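Local atomic coordinates of lipase-esterase related protein (Clostridium acetobutylicum, PDB entry 3E0X), a protein that is of unknown function but, having an alpha/beta hydrolase fold and kinship to lipases and esterases, probably acts as a hydrolase. Residues M93-V101 and V112-F121; V191-T202 and E218-L229. One frame throughout, in Å; residues are numbered along the deposited sequence.

Contact 1: residues M93-V101 and V112-F121; sequences MGGAIVLGV and VVSLSGGARF
Val98 of helix 93-102 sets its side chain down on Val112 of strand 109-115. Its CB already lies 3.8 Å from Val112 CG1. From there a chi1 of -60° sets CG1 anti to the carbonyl carbon and leaves CG2 between the backbone N and the carbonyl carbon, where it presses on the same methyl, 3.3 Å from Val98 CG2 to Val112 CG1, tighter than a usual methyl contact; its other neighbour is the backbone O of Val113, 3.6 Å from Val98 CG2. One turn back the helix has glycine: with no side chain in between, Gly95 CA rests 3.6 Å from Ser114 OG and also faces Gly117 CA. Beyond the strand the chain bends back along the helix through Gly117 and Gly118. Gly118 O comes within 3.2 Å of Ala96 CA, but its angle to Ala96 N is too poor for a hydrogen bond. Leu99 CD1 reaches both this oxygen and Ala119 CB, while Ala96 CB meets the Phe121 ring at its edge, 4.1 Å from Phe121 CE2. Helix and strand run nearly antiparallel, at 159°, within the beta-alpha-beta unit of strand 86-91, helix 93-102 and strand 109-115. No hydrogen bond crosses the contact; van der Waals packing holds it, methyl on methyl and carbon on backbone or hydroxyl oxygen, and the glycines let the backbones approach to 4.3 Å between Gly95 CA and Ser114 CA.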
loop_
_atom_site.group_PDB
_atom_site.type_symbol
_atom_site.label_atom_id
_atom_site.label_comp_id
_atom_site.label_asym_id
_atom_site.label_seq_id
_atom_site.Cartn_x
_atom_site.Cartn_y
_atom_site.Cartn_z
HETATM N N MSE A 93 4.433 1.535 1.465
HETATM C CA MSE A 93 5.289 0.681 0.633
HETATM C C MSE A 93 4.460 -0.085 -0.426
HETATM O O MSE A 93 4.941 -0.309 -1.567
HETATM C CB MSE A 93 6.067 -0.328 1.491
HETATM C CG MSE A 93 7.044 -1.188 0.679
HETATM SE SE MSE A 93 8.037 -2.368 1.861
HETATM C CE MSE A 93 6.528 -3.438 2.467
ATOM N N GLY A 94 3.236 -0.468 -0.064
ATOM C CA GLY A 94 2.315 -1.154 -0.975
ATOM C C GLY A 94 2.012 -0.333 -2.211
ATOM O O GLY A 94 1.700 -0.909 -3.254
ATOM N N GLY A 95 2.075 1.002 -2.103
ATOM C CA GLY A 95 1.890 1.885 -3.268
ATOM C C GLY A 95 2.975 1.607 -4.299
ATOM O O GLY A 95 2.691 1.427 -5.486
ATOM N N ALA A 96 4.235 1.579 -3.852
ATOM C CA ALA A 96 5.331 1.255 -4.757
ATOM C C ALA A 96 5.146 -0.158 -5.302
ATOM O O ALA A 96 5.379 -0.409 -6.476
ATOM C CB ALA A 96 6.673 1.403 -4.050
ATOM N N ILE A 97 4.719 -1.092 -4.451
ATOM C CA ILE A 97 4.568 -2.493 -4.881
ATOM C C ILE A 97 3.533 -2.593 -6.010
ATOM O O ILE A 97 3.784 -3.278 -7.029
ATOM C CB ILE A 97 4.203 -3.414 -3.690
ATOM C CG1 ILE A 97 5.381 -3.484 -2.718
ATOM C CG2 ILE A 97 3.811 -4.798 -4.192
ATOM C CD1 ILE A 97 4.983 -4.048 -1.355
ATOM N N VAL A 98 2.383 -1.927 -5.849
ATOM C CA VAL A 98 1.334 -2.088 -6.864
ATOM C C VAL A 98 1.712 -1.394 -8.174
ATOM O O VAL A 98 1.320 -1.862 -9.255
ATOM C CB VAL A 98 -0.096 -1.731 -6.384
ATOM C CG1 VAL A 98 -0.462 -2.636 -5.207
ATOM C CG2 VAL A 98 -0.197 -0.235 -5.979
ATOM N N LEU A 99 2.483 -0.299 -8.095
ATOM C CA LEU A 99 3.033 0.286 -9.316
ATOM C C LEU A 99 3.984 -0.716 -9.997
ATOM O O LEU A 99 3.969 -0.882 -11.235
ATOM C CB LEU A 99 3.745 1.592 -8.973
ATOM C CG LEU A 99 2.814 2.715 -8.482
ATOM C CD1 LEU A 99 3.644 3.855 -7.873
ATOM C CD2 LEU A 99 1.909 3.220 -9.623
ATOM N N GLY A 100 4.808 -1.400 -9.202
ATOM C CA GLY A 100 5.707 -2.408 -9.771
ATOM C C GLY A 100 4.942 -3.572 -10.405
ATOM O O GLY A 100 5.331 -4.110 -11.447
ATOM N N VAL A 101 3.838 -3.973 -9.776
ATOM C CA VAL A 101 2.993 -5.048 -10.334
ATOM C C VAL A 101 2.344 -4.611 -11.648
ATOM O O VAL A 101 2.264 -5.404 -12.606
ATOM C CB VAL A 101 1.945 -5.555 -9.325
ATOM C CG1 VAL A 101 1.069 -6.629 -9.975
ATOM C CG2 VAL A 101 2.681 -6.146 -8.130
ATOM N N VAL A 112 -4.771 0.515 -10.927
ATOM C CA VAL A 112 -4.021 0.539 -9.678
ATOM C C VAL A 112 -4.262 1.838 -8.924
ATOM O O VAL A 112 -4.372 2.898 -9.529
ATOM C CB VAL A 112 -2.499 0.349 -9.962
ATOM C CG1 VAL A 112 -1.638 0.770 -8.781
ATOM C CG2 VAL A 112 -2.222 -1.077 -10.433
ATOM N N VAL A 113 -4.341 1.735 -7.589
ATOM C CA VAL A 113 -4.399 2.903 -6.728
ATOM C C VAL A 113 -3.211 2.878 -5.770
ATOM O O VAL A 113 -2.960 1.868 -5.089
ATOM C CB VAL A 113 -5.677 2.874 -5.882
ATOM C CG1 VAL A 113 -5.710 4.046 -4.911
ATOM C CG2 VAL A 113 -6.920 2.899 -6.783
ATOM N N SER A 114 -2.503 4.002 -5.717
ATOM C CA SER A 114 -1.425 4.184 -4.749
ATOM C C SER A 114 -1.918 5.142 -3.682
ATOM O O SER A 114 -2.124 6.337 -3.964
ATOM C CB SER A 114 -0.159 4.738 -5.424
ATOM O OG SER A 114 0.844 5.068 -4.456
ATOM N N LEU A 115 -2.115 4.612 -2.478
ATOM C CA LEU A 115 -2.681 5.362 -1.369
ATOM C C LEU A 115 -1.542 5.704 -0.406
ATOM O O LEU A 115 -0.911 4.796 0.156
ATOM C CB LEU A 115 -3.706 4.460 -0.677
ATOM C CG LEU A 115 -4.384 4.890 0.611
ATOM C CD1 LEU A 115 -5.046 6.228 0.407
ATOM C CD2 LEU A 115 -5.380 3.795 1.016
ATOM N N SER A 116 -1.263 7.000 -0.239
ATOM C CA SER A 116 -0.173 7.428 0.640
ATOM C C SER A 116 1.107 6.637 0.321
ATOM O O SER A 116 1.726 6.027 1.207
ATOM C CB SER A 116 -0.567 7.279 2.113
ATOM O OG SER A 116 -1.854 7.810 2.365
ATOM N N GLY A 117 1.467 6.656 -0.965
ATOM C CA GLY A 117 2.605 5.922 -1.487
ATOM C C GLY A 117 3.560 6.758 -2.307
ATOM O O GLY A 117 3.787 7.959 -2.069
ATOM N N GLY A 118 4.150 6.095 -3.279
ATOM C CA GLY A 118 5.174 6.719 -4.096
ATOM C C GLY A 118 5.889 5.668 -4.928
ATOM O O GLY A 118 5.742 4.461 -4.687
ATOM N N ALA A 119 6.656 6.146 -5.902
ATOM C CA ALA A 119 7.516 5.294 -6.698
ATOM C C ALA A 119 8.985 5.418 -6.283
ATOM O O ALA A 119 9.829 4.687 -6.763
ATOM C CB ALA A 119 7.377 5.654 -8.174
ATOM N N ARG A 120 9.272 6.387 -5.432
ATOM C CA ARG A 120 10.625 6.695 -4.945
ATOM C C ARG A 120 10.396 7.547 -3.713
ATOM O O ARG A 120 9.473 8.364 -3.672
ATOM C CB ARG A 120 11.423 7.453 -6.032
ATOM C CG ARG A 120 12.844 7.916 -5.666
ATOM C CD ARG A 120 13.421 8.810 -6.774
ATOM N NE ARG A 120 12.739 10.096 -6.880
ATOM C CZ ARG A 120 12.593 10.792 -8.006
ATOM N NH1 ARG A 120 13.103 10.352 -9.145
ATOM N NH2 ARG A 120 11.935 11.943 -7.990
ATOM N N PHE A 121 11.224 7.333 -2.698
ATOM C CA PHE A 121 11.050 8.010 -1.418
ATOM C C PHE A 121 12.352 8.704 -1.046
ATOM O O PHE A 121 12.910 8.467 0.027
ATOM C CB PHE A 121 10.612 7.004 -0.344
ATOM C CG PHE A 121 9.351 6.256 -0.709
ATOM C CD1 PHE A 121 8.088 6.805 -0.473
ATOM C CD2 PHE A 121 9.435 5.016 -1.325
ATOM C CE1 PHE A 121 6.925 6.111 -0.840
ATOM C CE2 PHE A 121 8.266 4.311 -1.691
ATOM C CZ PHE A 121 7.009 4.856 -1.435
#

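Contact 2: residues V191-T202 and E218-L229. With OXE (ortho-xylene), chain C.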
loop_
_atom_site.group_PDB
_atom_site.type_symbol
_atom_site.label_atom_id
_atom_site.label_comp_id
_atom_site.label_asym_id
_atom_site.label_seq_id
_atom_site.Cartn_x
_atom_site.Cartn_y
_atom_site.Cartn_z
ATOM N N VAL A 191 -3.955 4.689 -13.343
ATOM C CA VAL A 191 -3.378 4.739 -11.998
ATOM C C VAL A 191 -3.937 5.948 -11.286
ATOM O O VAL A 191 -3.991 7.031 -11.875
ATOM C CB VAL A 191 -1.835 4.905 -12.078
ATOM C CG1 VAL A 191 -1.232 5.141 -10.686
ATOM C CG2 VAL A 191 -1.195 3.666 -12.687
ATOM N N LYS A 192 -4.383 5.763 -10.042
ATOM C CA LYS A 192 -4.810 6.920 -9.240
ATOM C C LYS A 192 -3.971 6.996 -7.981
ATOM O O LYS A 192 -3.767 5.975 -7.330
ATOM C CB LYS A 192 -6.294 6.850 -8.829
ATOM C CG LYS A 192 -6.760 8.012 -7.978
ATOM C CD LYS A 192 -8.266 8.089 -7.928
ATOM C CE LYS A 192 -8.681 9.346 -7.197
ATOM N NZ LYS A 192 -10.170 9.502 -7.181
ATOM N N ALA A 193 -3.480 8.189 -7.652
ATOM C CA ALA A 193 -2.751 8.389 -6.407
ATOM C C ALA A 193 -3.675 9.165 -5.463
ATOM O O ALA A 193 -4.357 10.107 -5.905
ATOM C CB ALA A 193 -1.476 9.159 -6.664
ATOM N N ILE A 194 -3.695 8.787 -4.177
ATOM C CA ILE A 194 -4.531 9.444 -3.153
ATOM C C ILE A 194 -3.609 9.699 -1.970
ATOM O O ILE A 194 -2.923 8.780 -1.530
ATOM C CB ILE A 194 -5.689 8.524 -2.684
ATOM C CG1 ILE A 194 -6.623 8.204 -3.847
ATOM C CG2 ILE A 194 -6.482 9.207 -1.562
ATOM C CD1 ILE A 194 -7.592 7.067 -3.511
ATOM N N VAL A 195 -3.597 10.926 -1.447
ATOM C CA VAL A 195 -2.626 11.277 -0.393
ATOM C C VAL A 195 -3.126 12.508 0.349
ATOM O O VAL A 195 -3.924 13.267 -0.195
ATOM C CB VAL A 195 -1.231 11.584 -1.018
ATOM C CG1 VAL A 195 -1.247 12.852 -1.849
ATOM C CG2 VAL A 195 -0.123 11.637 0.027
ATOM N N ALA A 196 -2.652 12.689 1.590
ATOM C CA ALA A 196 -2.935 13.902 2.360
ATOM C C ALA A 196 -1.798 14.913 2.177
ATOM O O ALA A 196 -0.598 14.556 2.248
ATOM C CB ALA A 196 -3.083 13.539 3.822
ATOM N N LYS A 197 -2.182 16.176 1.976
ATOM C CA LYS A 197 -1.228 17.251 1.749
ATOM C C LYS A 197 -0.254 17.416 2.909
ATOM O O LYS A 197 0.918 17.778 2.693
ATOM C CB LYS A 197 -1.988 18.559 1.496
ATOM C CG LYS A 197 -1.106 19.787 1.226
ATOM C CD LYS A 197 -2.011 20.991 1.028
ATOM C CE LYS A 197 -1.192 22.288 0.978
ATOM N NZ LYS A 197 -2.084 23.478 1.072
ATOM N N ASP A 198 -0.720 17.138 4.126
ATOM C CA ASP A 198 0.108 17.320 5.307
ATOM C C ASP A 198 1.051 16.151 5.607
ATOM O O ASP A 198 1.707 16.135 6.652
ATOM C CB ASP A 198 -0.767 17.688 6.522
ATOM C CG ASP A 198 -1.836 16.656 6.842
ATOM O OD1 ASP A 198 -1.989 15.684 6.095
ATOM O OD2 ASP A 198 -2.525 16.795 7.888
ATOM N N GLU A 199 1.175 15.184 4.695
ATOM C CA GLU A 199 2.180 14.121 4.878
ATOM C C GLU A 199 3.578 14.625 5.160
ATOM O O GLU A 199 4.067 15.534 4.461
ATOM C CB GLU A 199 2.285 13.266 3.620
ATOM C CG GLU A 199 1.227 12.203 3.545
ATOM C CD GLU A 199 1.637 10.908 4.207
ATOM O OE1 GLU A 199 0.856 9.941 4.088
ATOM O OE2 GLU A 199 2.718 10.853 4.858
ATOM N N LEU A 200 4.219 13.976 6.137
ATOM C CA LEU A 200 5.649 14.093 6.387
ATOM C C LEU A 200 6.431 12.923 5.814
ATOM O O LEU A 200 7.624 13.033 5.582
ATOM C CB LEU A 200 5.916 14.134 7.909
ATOM C CG LEU A 200 5.379 15.348 8.642
ATOM C CD1 LEU A 200 5.659 15.154 10.116
ATOM C CD2 LEU A 200 6.027 16.646 8.188
ATOM N N LEU A 201 5.768 11.788 5.631
ATOM C CA LEU A 201 6.449 10.558 5.259
ATOM C C LEU A 201 6.337 10.305 3.774
ATOM O O LEU A 201 7.329 10.471 3.063
ATOM C CB LEU A 201 5.902 9.385 6.081
ATOM C CG LEU A 201 6.642 8.051 5.978
ATOM C CD1 LEU A 201 8.041 8.146 6.618
ATOM C CD2 LEU A 201 5.813 6.958 6.654
ATOM N N THR A 202 5.143 9.943 3.283
ATOM C CA THR A 202 4.945 9.796 1.830
ATOM C C THR A 202 4.399 11.143 1.317
ATOM O O THR A 202 3.195 11.367 1.223
ATOM C CB THR A 202 4.043 8.607 1.517
ATOM O OG1 THR A 202 2.785 8.763 2.172
ATOM C CG2 THR A 202 4.709 7.313 2.029
ATOM N N GLU A 218 -4.792 9.804 -12.305
ATOM C CA GLU A 218 -5.618 10.709 -11.524
ATOM C C GLU A 218 -4.921 10.956 -10.207
ATOM O O GLU A 218 -4.147 10.126 -9.749
ATOM C CB GLU A 218 -6.995 10.100 -11.231
ATOM C CG GLU A 218 -7.768 9.624 -12.462
ATOM C CD GLU A 218 -8.297 10.741 -13.323
ATOM O OE1 GLU A 218 -8.261 11.929 -12.918
ATOM O OE2 GLU A 218 -8.761 10.412 -14.439
ATOM N N LEU A 219 -5.235 12.090 -9.582
ATOM C CA LEU A 219 -4.624 12.436 -8.306
ATOM C C LEU A 219 -5.685 13.063 -7.420
ATOM O O LEU A 219 -6.421 13.961 -7.871
ATOM C CB LEU A 219 -3.449 13.385 -8.532
ATOM C CG LEU A 219 -2.893 14.048 -7.279
ATOM C CD1 LEU A 219 -2.208 13.020 -6.381
ATOM C CD2 LEU A 219 -1.934 15.148 -7.700
ATOM N N LYS A 220 -5.797 12.583 -6.175
ATOM C CA LYS A 220 -6.649 13.245 -5.179
ATOM C C LYS A 220 -5.801 13.623 -3.976
ATOM O O LYS A 220 -5.135 12.758 -3.379
ATOM C CB LYS A 220 -7.795 12.355 -4.726
ATOM C CG LYS A 220 -8.495 12.871 -3.465
ATOM C CD LYS A 220 -9.269 14.171 -3.726
ATOM C CE LYS A 220 -9.943 14.624 -2.456
ATOM N NZ LYS A 220 -10.831 15.810 -2.666
ATOM N N ILE A 221 -5.807 14.917 -3.629
ATOM C CA ILE A 221 -5.073 15.393 -2.452
ATOM C C ILE A 221 -6.092 15.823 -1.399
ATOM O O ILE A 221 -6.838 16.776 -1.609
ATOM C CB ILE A 221 -4.127 16.568 -2.791
ATOM C CG1 ILE A 221 -3.137 16.179 -3.896
ATOM C CG2 ILE A 221 -3.392 17.018 -1.547
ATOM C CD1 ILE A 221 -2.388 17.385 -4.494
ATOM N N PHE A 222 -6.141 15.104 -0.289
ATOM C CA PHE A 222 -6.927 15.544 0.868
ATOM C C PHE A 222 -6.138 16.597 1.648
ATOM O O PHE A 222 -4.906 16.518 1.708
ATOM C CB PHE A 222 -7.234 14.362 1.787
ATOM C CG PHE A 222 -8.281 13.434 1.247
ATOM C CD1 PHE A 222 -9.628 13.609 1.583
ATOM C CD2 PHE A 222 -7.926 12.370 0.423
ATOM C CE1 PHE A 222 -10.607 12.744 1.076
ATOM C CE2 PHE A 222 -8.905 11.500 -0.085
ATOM C CZ PHE A 222 -10.225 11.688 0.250
ATOM N N GLU A 223 -6.826 17.582 2.239
ATOM C CA GLU A 223 -6.118 18.629 2.961
ATOM C C GLU A 223 -5.371 18.048 4.158
ATOM O O GLU A 223 -4.216 18.393 4.398
ATOM C CB GLU A 223 -7.074 19.734 3.410
ATOM C CG GLU A 223 -6.399 21.036 3.827
ATOM C CD GLU A 223 -7.385 22.183 3.971
ATOM O OE1 GLU A 223 -8.578 21.983 3.634
ATOM O OE2 GLU A 223 -6.969 23.284 4.411
ATOM N N THR A 224 -6.020 17.147 4.896
ATOM C CA THR A 224 -5.451 16.623 6.134
ATOM C C THR A 224 -5.606 15.105 6.261
ATOM O O THR A 224 -6.265 14.464 5.432
ATOM C CB THR A 224 -6.125 17.287 7.361
ATOM O OG1 THR A 224 -7.515 16.926 7.382
ATOM C CG2 THR A 224 -5.976 18.815 7.326
ATOM N N GLY A 225 -4.988 14.541 7.298
ATOM C CA GLY A 225 -5.080 13.114 7.584
ATOM C C GLY A 225 -3.711 12.456 7.782
ATOM O O GLY A 225 -3.609 11.388 8.384
ATOM N N LYS A 226 -2.656 13.087 7.258
ATOM C CA LYS A 226 -1.303 12.539 7.352
ATOM C C LYS A 226 -1.276 11.057 6.927
ATOM O O LYS A 226 -2.074 10.665 6.061
ATOM C CB LYS A 226 -0.713 12.811 8.750
ATOM C CG LYS A 226 -0.400 14.295 8.940
ATOM C CD LYS A 226 0.078 14.630 10.356
ATOM C CE LYS A 226 0.262 16.151 10.526
ATOM N NZ LYS A 226 0.212 16.578 11.978
ATOM N N HIS A 227 -0.394 10.240 7.498
ATOM C CA HIS A 227 -0.172 8.901 6.938
ATOM C C HIS A 227 -1.280 7.909 7.327
ATOM O O HIS A 227 -1.365 6.800 6.768
ATOM C CB HIS A 227 1.222 8.388 7.324
ATOM C CG HIS A 227 1.746 7.328 6.420
ATOM N ND1 HIS A 227 1.878 7.512 5.063
ATOM C CD2 HIS A 227 2.224 6.091 6.689
ATOM C CE1 HIS A 227 2.374 6.406 4.529
ATOM N NE2 HIS A 227 2.595 5.532 5.494
ATOM N N PHE A 228 -2.120 8.306 8.287
ATOM C CA PHE A 228 -3.274 7.482 8.670
ATOM C C PHE A 228 -4.566 7.964 8.014
ATOM O O PHE A 228 -5.650 7.655 8.486
ATOM C CB PHE A 228 -3.402 7.385 10.201
ATOM C CG PHE A 228 -2.918 6.070 10.776
ATOM C CD1 PHE A 228 -1.970 5.278 10.117
ATOM C CD2 PHE A 228 -3.377 5.663 12.030
ATOM C CE1 PHE A 228 -1.513 4.088 10.697
ATOM C CE2 PHE A 228 -2.947 4.479 12.607
ATOM C CZ PHE A 228 -2.010 3.682 11.954
ATOM N N LEU A 229 -4.442 8.673 6.896
ATOM C CA LEU A 229 -5.605 9.055 6.090
ATOM C C LEU A 229 -6.555 7.875 5.888
ATOM O O LEU A 229 -7.765 8.035 5.997
ATOM C CB LEU A 229 -5.138 9.572 4.725
ATOM C CG LEU A 229 -6.210 9.970 3.712
ATOM C CD1 LEU A 229 -7.032 11.182 4.189
ATOM C CD2 LEU A 229 -5.562 10.259 2.340
HETATM C C1 OXE C . 4.061 3.379 7.585
HETATM C C2 OXE C . 2.976 2.394 7.787
HETATM C C3 OXE C . 2.360 2.279 9.032
HETATM C C4 OXE C . 2.780 3.121 10.067
HETATM C C5 OXE C . 3.812 4.050 9.890
HETATM C C6 OXE C . 4.452 4.198 8.647
HETATM C "C1'" OXE C . 4.692 3.502 6.220
HETATM C "C2'" OXE C . 2.560 1.512 6.649
HETATM O O HOH W 1 -1.574 10.394 3.165
HETATM O O HOH W 2 -3.912 15.542 9.873
#
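The last two parallel strands of the central alpha/beta hydrolase sheet, 191-196 and the outermost 217-222, lead into the loops that carry Glu199 and His227, a carboxylate-histidine pair placed as the acid and base of this fold's catalytic triad usually are. Six backbone hydrogen bonds join the segments, from Glu218 N to Val191 O through to Lys197 N to Phe222 O. On the face of Ile194, its CG2 lies in plane at the edge of the Phe222 ring, 3.6 Å from Phe222 CE2, and Lys220 CE covers one ring face. Past the strands Asp198 CG lies between its backbone N and carbonyl carbon (chi1 58°), which turns the carboxylate to the loop 223-227: OD1 accepts from Lys226 N (2.9 Å), OD2 more weakly from Gly225 N, and a water also links OD2 to Gly225 N. Glu199, bent at chi2 (-89°), offers the syn lone pair of OE1 to His227 ND1 (2.8 Å). That oxygen lies in the imidazole plane, although carboxylate and ring planes stand 76° apart. OE2 takes Thr202 N (3.0 Å) and Leu201 N, while a second water joins OE1 to Ala196 N and Lys226 O; together these fix the carboxylate's rotation. Leu201 CD2 sits over one face of the imidazole in a CH-pi contact, and 3.7 Å from ortho-xylene C1'. His227 NE2 approaches the same methyl, 3.0 Å from C1', beside Ser92 of the probable nucleophile elbow. Helix 204-213 lies against Val195 and Ile221 on one side of the strands, helix 234-242 against Ile194 and Phe222 on the other, and strand 109-115 runs alongside 191-196.

How the contacts relate
Both contacts build on the same mixed sheet, in which strands 109-115 and 191-196 are parallel neighbours: Ser114 N and Ser116 N lie 2.8 Å from Lys192 O and Ile194 O respectively, probable hydrogen bonds. Contact 1 is wholly buried near the centre of the chain and packs a helix on a strand and the loop after it, without a hydrogen bond across. Contact 2, partly buried and farther out, pairs an inner strand with the outermost strand 217-222, so backbone hydrogen bonds dominate, with carboxylates and waters added where its loops leave the sheet. They meet at the ligand pocket end, where Ser116 packs against Glu199 and His227, close to Ser92, which precedes the segment 93-101.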